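Local coordinates for flagellar biosynthetic protein FliP (Thermotoga maritima MSB8, PDB 5H72) that probably takes part in flagellum-specific protein export as a membrane component of the type III export gate, represented here by its periplasmic domain, at residues A[33-36]-A[37-41]; A[56-59]-A[60-64]. All coordinates share one frame; numbering follows the deposited sequence.

Interaction 1. Residues A[33-36]-A[37-41]; sequences MINE and LKNHH
Glu36 and His40 sit one turn apart at the C-terminal end of helix 17-39, which closes in a Schellman motif with His41 as its C-prime residue. In that motif His41 N bonds to Lys38 O, and Asn42 N reaches back to Leu37 O. The packed side of the turn belongs to Met33 and Leu37. Both are buried against Leu68 of helix 65-80, and Leu37 N donates to Met33 O at 3.0 Å. CG of Leu37 also comes within 3.4 Å of Met33 O.

The looser side carries Asn35 and Asn39. With chi1 at -176°, CG of Asn35 points opposite its own N, and this brings OD1 within 2.9 Å of Asn39 ND2. The angle is poor for a hydrogen bond, and the two amide planes stand 85° apart. The firm link is Asn39 N to Asn35 O, at 2.9 Å and nearly straight (165°). With an alanine in place of Asn35, the Asn39 amide would probably lose its neighbour and be freer to turn.

Glu36 is buried at the interface with the second subunit, where OE1 forms a salt bridge with Arg28 of that subunit. Its other oxygen is tied to the histidine through water: one water donates to Glu36 OE2 at 2.7 Å and also bonds to His40 NE2 at 2.7 Å, lying in the plane of the imidazole.

Interaction 2. Residues A[56-59]-A[60-64]; sequences EIAK and IEEAP
Glu62 reaches back along the preceding chain with its carboxylate and takes up the amide of Ala58. Two hydrogen bonds join residues 56-59 to 60-64. In the first, Ala58 N donates to Glu62 OE1 at 2.9 Å and 166°. The amide arrives on the syn side of the carboxylate, 29° out of its plane. The Glu62 chain runs extended beyond CG (chi2 164°), and this gives it the length to reach Ala58. In the second, Glu62 N donates to Lys59 O at 2.9 Å, from above the carbonyl plane.

The backbone bond from Glu62 to Lys59 opens a short 3-10 segment, residues 60-62. Ala63 N continues the pattern by bonding to Ile60 O at 3.1 Å. The turn lies in the loop between helices 43-52 and 65-80, and Pro64 follows as the N-cap residue of the latter.

Lys59 meets the two glutamates with its carbons and not with its ammonium. The Lys59 chain crosses both glutamates. Its CB lies 3.4 Å from Glu61 OE1, and its CG lies 3.6 Å from Glu62 OE2. The ammonium stays apart from both, with Lys59 NZ 4.9 Å from Glu62 OE2. The stronger partner of Glu61 is Lys38 of helix 17-39, bound through OE2.

One apolar pair joins the two segments: Ile57 CD1 meets Ala63 CB at 4.0 Å. CG2 of Ile57 rests 3.8 Å from Glu62 O. Ile57, Ile60 and Ala63 all touch Val46 of helix 43-52, and Ile57 also touches Ala50 there.

How the interactions relate
Interaction 1 closes helix 17-39, and interaction 2 follows later in the chain, beyond helix 43-52. Their centres are about 14 Å apart, yet their side chains touch. Lys38 NZ forms a salt bridge with Glu61 OE2 at 2.7 Å, joining the helix end to the 3-10 segment. Beside it, Ile34 CG2 packs on Ile60 CD1 at 3.9 Å. The same CD1 lies 4.0 Å from Lys38 CG. Ile60 therefore fits against residues one turn apart on the helix. Val46 is shared too, touching Leu37 from interaction 1 and Ile60 from interaction 2. Only interaction 1 reaches the second subunit, so interaction 2 belongs to the fold of a single chain.

Interaction 1. Residues A[33-36]-A[37-41]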
ATOM      1  N   MET A  33      -4.937 -11.101  -3.579  1.00 28.07           N
ATOM      2  CA  MET A  33      -5.950 -10.325  -4.285  1.00 30.63           C
ATOM      3  C   MET A  33      -7.006 -11.271  -4.843  1.00 31.46           C
ATOM      4  O   MET A  33      -8.208 -11.071  -4.640  1.00 31.03           O
ATOM      5  CB  MET A  33      -5.328  -9.482  -5.408  1.00 27.28           C
ATOM      6  CG  MET A  33      -4.526  -8.292  -4.904  1.00 28.80           C
ATOM      7  SD  MET A  33      -4.074  -7.091  -6.176  1.00 28.83           S
ATOM      8  CE  MET A  33      -3.126  -8.097  -7.317  1.00 29.61           C
ATOM      9  N   ILE A  34      -6.545 -12.317  -5.520  1.00 29.29           N
ATOM     10  CA  ILE A  34      -7.444 -13.316  -6.079  1.00 32.19           C
ATOM     11  C   ILE A  34      -8.295 -13.982  -4.991  1.00 30.12           C
ATOM     12  O   ILE A  34      -9.506 -14.131  -5.145  1.00 31.47           O
ATOM     13  CB  ILE A  34      -6.653 -14.372  -6.869  1.00 32.86           C
ATOM     14  CG1 ILE A  34      -6.183 -13.769  -8.194  1.00 28.06           C
ATOM     15  CG2 ILE A  34      -7.494 -15.617  -7.117  1.00 32.23           C
ATOM     16  CD1 ILE A  34      -5.133 -14.585  -8.904  1.00 32.87           C
ATOM     17  N   ASN A  35      -7.672 -14.355  -3.881  1.00 32.53           N
ATOM     18  CA  ASN A  35      -8.399 -14.986  -2.779  1.00 30.26           C
ATOM     19  C   ASN A  35      -9.476 -14.071  -2.200  1.00 35.44           C
ATOM     20  O   ASN A  35     -10.589 -14.515  -1.928  1.00 34.15           O
ATOM     21  CB  ASN A  35      -7.428 -15.408  -1.686  1.00 30.85           C
ATOM     22  CG  ASN A  35      -8.105 -16.161  -0.556  1.00 38.99           C
ATOM     23  OD1 ASN A  35      -8.151 -15.689   0.577  1.00 47.29           O
ATOM     24  ND2 ASN A  35      -8.627 -17.343  -0.856  1.00 42.65           N
ATOM     25  N   GLU A  36      -9.145 -12.790  -2.026  1.00 34.33           N
ATOM     26  CA  GLU A  36     -10.093 -11.795  -1.520  1.00 32.63           C
ATOM     27  C   GLU A  36     -11.278 -11.648  -2.468  1.00 35.50           C
ATOM     28  O   GLU A  36     -12.420 -11.517  -2.034  1.00 33.07           O
ATOM     29  CB  GLU A  36      -9.419 -10.429  -1.334  1.00 31.85           C
ATOM     30  CG  GLU A  36      -8.684 -10.262  -0.013  1.00 34.62           C
ATOM     31  CD  GLU A  36      -9.628 -10.221   1.187  1.00 38.23           C
ATOM     32  OE1 GLU A  36     -10.438  -9.275   1.288  1.00 33.95           O
ATOM     33  OE2 GLU A  36      -9.554 -11.138   2.030  1.00 39.29           O
ATOM     34  N   LEU A  37     -10.990 -11.664  -3.767  1.00 30.86           N
ATOM     35  CA  LEU A  37     -12.023 -11.495  -4.774  1.00 34.59           C
ATOM     36  C   LEU A  37     -12.971 -12.695  -4.805  1.00 36.19           C
ATOM     37  O   LEU A  37     -14.178 -12.532  -4.968  1.00 35.08           O
ATOM     38  CB  LEU A  37     -11.395 -11.270  -6.158  1.00 32.51           C
ATOM     39  CG  LEU A  37     -10.826  -9.875  -6.445  1.00 31.05           C
ATOM     40  CD1 LEU A  37      -9.921  -9.916  -7.653  1.00 30.89           C
ATOM     41  CD2 LEU A  37     -11.928  -8.844  -6.657  1.00 29.70           C
ATOM     42  N   LYS A  38     -12.424 -13.898  -4.650  1.00 38.21           N
ATOM     43  CA  LYS A  38     -13.247 -15.097  -4.649  1.00 38.54           C
ATOM     44  C   LYS A  38     -14.059 -15.185  -3.373  1.00 38.43           C
ATOM     45  O   LYS A  38     -15.264 -15.413  -3.419  1.00 42.94           O
ATOM     46  CB  LYS A  38     -12.394 -16.358  -4.813  1.00 35.99           C
ATOM     47  CG  LYS A  38     -11.808 -16.506  -6.203  1.00 39.87           C
ATOM     48  CD  LYS A  38     -11.223 -17.893  -6.408  1.00 41.12           C
ATOM     49  CE  LYS A  38     -10.595 -18.010  -7.795  1.00 44.74           C
ATOM     50  NZ  LYS A  38      -9.993 -19.360  -8.034  1.00 51.21           N
ATOM     51  N   ASN A  39     -13.399 -14.999  -2.236  1.00 34.80           N
ATOM     52  CA  ASN A  39     -14.057 -15.180  -0.952  1.00 38.05           C
ATOM     53  C   ASN A  39     -15.184 -14.173  -0.721  1.00 40.34           C
ATOM     54  O   ASN A  39     -16.102 -14.436   0.051  1.00 42.35           O
ATOM     55  CB  ASN A  39     -13.026 -15.127   0.183  1.00 40.83           C
ATOM     56  CG  ASN A  39     -12.161 -16.399   0.242  1.00 51.56           C
ATOM     57  OD1 ASN A  39     -12.534 -17.445  -0.300  1.00 52.45           O
ATOM     58  ND2 ASN A  39     -11.013 -16.312   0.909  1.00 50.39           N
ATOM     59  N   HIS A  40     -15.144 -13.043  -1.419  1.00 38.81           N
ATOM     60  CA  HIS A  40     -16.227 -12.064  -1.331  1.00 39.55           C
ATOM     61  C   HIS A  40     -17.073 -12.021  -2.615  1.00 40.45           C
ATOM     62  O   HIS A  40     -17.892 -11.128  -2.799  1.00 37.97           O
ATOM     63  CB  HIS A  40     -15.666 -10.680  -1.011  1.00 35.63           C
ATOM     64  CG  HIS A  40     -14.944 -10.611   0.302  1.00 36.21           C
ATOM     65  ND1 HIS A  40     -15.598 -10.665   1.514  1.00 33.98           N
ATOM     66  CD2 HIS A  40     -13.628 -10.500   0.590  1.00 33.69           C
ATOM     67  CE1 HIS A  40     -14.717 -10.585   2.495  1.00 31.74           C
ATOM     68  NE2 HIS A  40     -13.509 -10.487   1.960  1.00 38.32           N
ATOM     69  N   HIS A  41     -16.867 -12.998  -3.494  1.00 41.31           N
ATOM     70  CA  HIS A  41     -17.706 -13.185  -4.681  1.00 42.13           C
ATOM     71  C   HIS A  41     -17.739 -11.947  -5.542  1.00 44.55           C
ATOM     72  O   HIS A  41     -18.802 -11.501  -5.976  1.00 45.36           O
ATOM     73  CB  HIS A  41     -19.128 -13.584  -4.271  1.00 43.93           C
ATOM     74  CG  HIS A  41     -19.168 -14.680  -3.246  1.00 45.15           C
ATOM     75  ND1 HIS A  41     -19.272 -14.427  -1.895  1.00 49.93           N
ATOM     76  CD2 HIS A  41     -19.073 -16.022  -3.373  1.00 48.77           C
ATOM     77  CE1 HIS A  41     -19.259 -15.572  -1.231  1.00 50.85           C
ATOM     78  NE2 HIS A  41     -19.139 -16.559  -2.108  1.00 53.79           N
TER
HETATM   79  O   HOH W   1     -11.455 -10.287   3.772  1.00 39.80           O

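Interaction 2. Residues A[56-59]-A[60-64]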
ATOM      1  N   GLU A  56      -9.203 -10.758 -23.213  1.00 49.35           N
ATOM      2  CA  GLU A  56     -10.039 -11.954 -23.233  1.00 49.55           C
ATOM      3  C   GLU A  56      -9.525 -13.028 -22.290  1.00 47.22           C
ATOM      4  O   GLU A  56      -8.512 -13.674 -22.569  1.00 46.71           O
ATOM      5  CB  GLU A  56     -10.127 -12.516 -24.652  1.00 55.63           C
ATOM      6  CG  GLU A  56     -10.838 -11.591 -25.621  1.00 60.09           C
ATOM      7  CD  GLU A  56     -11.070 -12.236 -26.969  1.00 68.35           C
ATOM      8  OE1 GLU A  56     -12.192 -12.093 -27.504  1.00 67.75           O
ATOM      9  OE2 GLU A  56     -10.134 -12.883 -27.491  1.00 68.16           O
ATOM     10  N   ILE A  57     -10.238 -13.222 -21.180  1.00 44.88           N
ATOM     11  CA  ILE A  57      -9.838 -14.197 -20.168  1.00 43.46           C
ATOM     12  C   ILE A  57     -10.971 -15.160 -19.835  1.00 45.48           C
ATOM     13  O   ILE A  57     -12.147 -14.805 -19.949  1.00 47.61           O
ATOM     14  CB  ILE A  57      -9.367 -13.500 -18.862  1.00 43.95           C
ATOM     15  CG1 ILE A  57     -10.476 -12.616 -18.295  1.00 44.67           C
ATOM     16  CG2 ILE A  57      -8.118 -12.675 -19.109  1.00 42.08           C
ATOM     17  CD1 ILE A  57     -10.174 -12.049 -16.925  1.00 42.45           C
ATOM     18  N   ALA A  58     -10.614 -16.371 -19.412  1.00 45.39           N
ATOM     19  CA  ALA A  58     -11.597 -17.374 -18.991  1.00 45.36           C
ATOM     20  C   ALA A  58     -11.738 -17.442 -17.466  1.00 50.51           C
ATOM     21  O   ALA A  58     -12.805 -17.793 -16.950  1.00 50.20           O
ATOM     22  CB  ALA A  58     -11.222 -18.742 -19.543  1.00 44.09           C
ATOM     23  N   LYS A  59     -10.659 -17.120 -16.751  1.00 47.44           N
ATOM     24  CA  LYS A  59     -10.681 -17.107 -15.286  1.00 48.16           C
ATOM     25  C   LYS A  59      -9.821 -15.974 -14.732  1.00 43.56           C
ATOM     26  O   LYS A  59      -8.915 -15.490 -15.415  1.00 42.79           O
ATOM     27  CB  LYS A  59     -10.211 -18.449 -14.738  1.00 46.07           C
ATOM     28  CG  LYS A  59      -8.906 -18.934 -15.311  1.00 46.69           C
ATOM     29  CD  LYS A  59      -8.953 -20.445 -15.407  1.00 58.46           C
ATOM     30  CE  LYS A  59      -7.601 -21.085 -15.170  1.00 62.14           C
ATOM     31  NZ  LYS A  59      -7.769 -22.562 -15.021  1.00 78.90           N
ATOM     32  N   ILE A  60     -10.094 -15.549 -13.498  1.00 38.54           N
ATOM     33  CA  ILE A  60      -9.468 -14.327 -12.999  1.00 40.18           C
ATOM     34  C   ILE A  60      -7.965 -14.489 -12.788  1.00 38.95           C
ATOM     35  O   ILE A  60      -7.232 -13.497 -12.758  1.00 37.64           O
ATOM     36  CB  ILE A  60     -10.121 -13.827 -11.693  1.00 39.11           C
ATOM     37  CG1 ILE A  60      -9.959 -14.830 -10.553  1.00 39.90           C
ATOM     38  CG2 ILE A  60     -11.598 -13.515 -11.925  1.00 44.40           C
ATOM     39  CD1 ILE A  60     -10.432 -14.279  -9.223  1.00 36.43           C
ATOM     40  N   GLU A  61      -7.489 -15.725 -12.693  1.00 35.87           N
ATOM     41  CA  GLU A  61      -6.050 -15.932 -12.565  1.00 38.09           C
ATOM     42  C   GLU A  61      -5.301 -15.538 -13.829  1.00 36.97           C
ATOM     43  O   GLU A  61      -4.081 -15.449 -13.815  1.00 41.92           O
ATOM     44  CB  GLU A  61      -5.727 -17.385 -12.219  1.00 38.60           C
ATOM     45  CG  GLU A  61      -6.251 -17.846 -10.866  1.00 39.84           C
ATOM     46  CD  GLU A  61      -7.693 -18.312 -10.937  1.00 41.34           C
ATOM     47  OE1 GLU A  61      -8.359 -18.032 -11.951  1.00 41.55           O
ATOM     48  OE2 GLU A  61      -8.159 -18.968  -9.981  1.00 48.75           O
ATOM     49  N   GLU A  62      -6.020 -15.311 -14.921  1.00 36.81           N
ATOM     50  CA  GLU A  62      -5.374 -14.907 -16.171  1.00 40.79           C
ATOM     51  C   GLU A  62      -5.395 -13.384 -16.369  1.00 39.37           C
ATOM     52  O   GLU A  62      -4.818 -12.872 -17.321  1.00 43.73           O
ATOM     53  CB  GLU A  62      -6.041 -15.599 -17.363  1.00 41.84           C
ATOM     54  CG  GLU A  62      -6.101 -17.121 -17.255  1.00 46.40           C
ATOM     55  CD  GLU A  62      -7.089 -17.750 -18.237  1.00 57.28           C
ATOM     56  OE1 GLU A  62      -7.875 -17.005 -18.873  1.00 53.61           O
ATOM     57  OE2 GLU A  62      -7.079 -18.996 -18.374  1.00 61.94           O
ATOM     58  N   ALA A  63      -6.063 -12.658 -15.480  1.00 34.15           N
ATOM     59  CA  ALA A  63      -6.073 -11.206 -15.590  1.00 38.93           C
ATOM     60  C   ALA A  63      -4.711 -10.631 -15.210  1.00 37.12           C
ATOM     61  O   ALA A  63      -4.137 -11.002 -14.184  1.00 37.05           O
ATOM     62  CB  ALA A  63      -7.155 -10.607 -14.721  1.00 33.42           C
ATOM     63  N   PRO A  64      -4.181  -9.738 -16.053  1.00 34.55           N
ATOM     64  CA  PRO A  64      -2.943  -9.022 -15.723  1.00 39.32           C
ATOM     65  C   PRO A  64      -3.169  -8.064 -14.549  1.00 35.43           C
ATOM     66  O   PRO A  64      -4.315  -7.748 -14.214  1.00 31.33           O
ATOM     67  CB  PRO A  64      -2.623  -8.257 -17.014  1.00 34.29           C
ATOM     68  CG  PRO A  64      -3.969  -8.047 -17.652  1.00 33.30           C
ATOM     69  CD  PRO A  64      -4.749  -9.302 -17.341  1.00 34.04           C
TER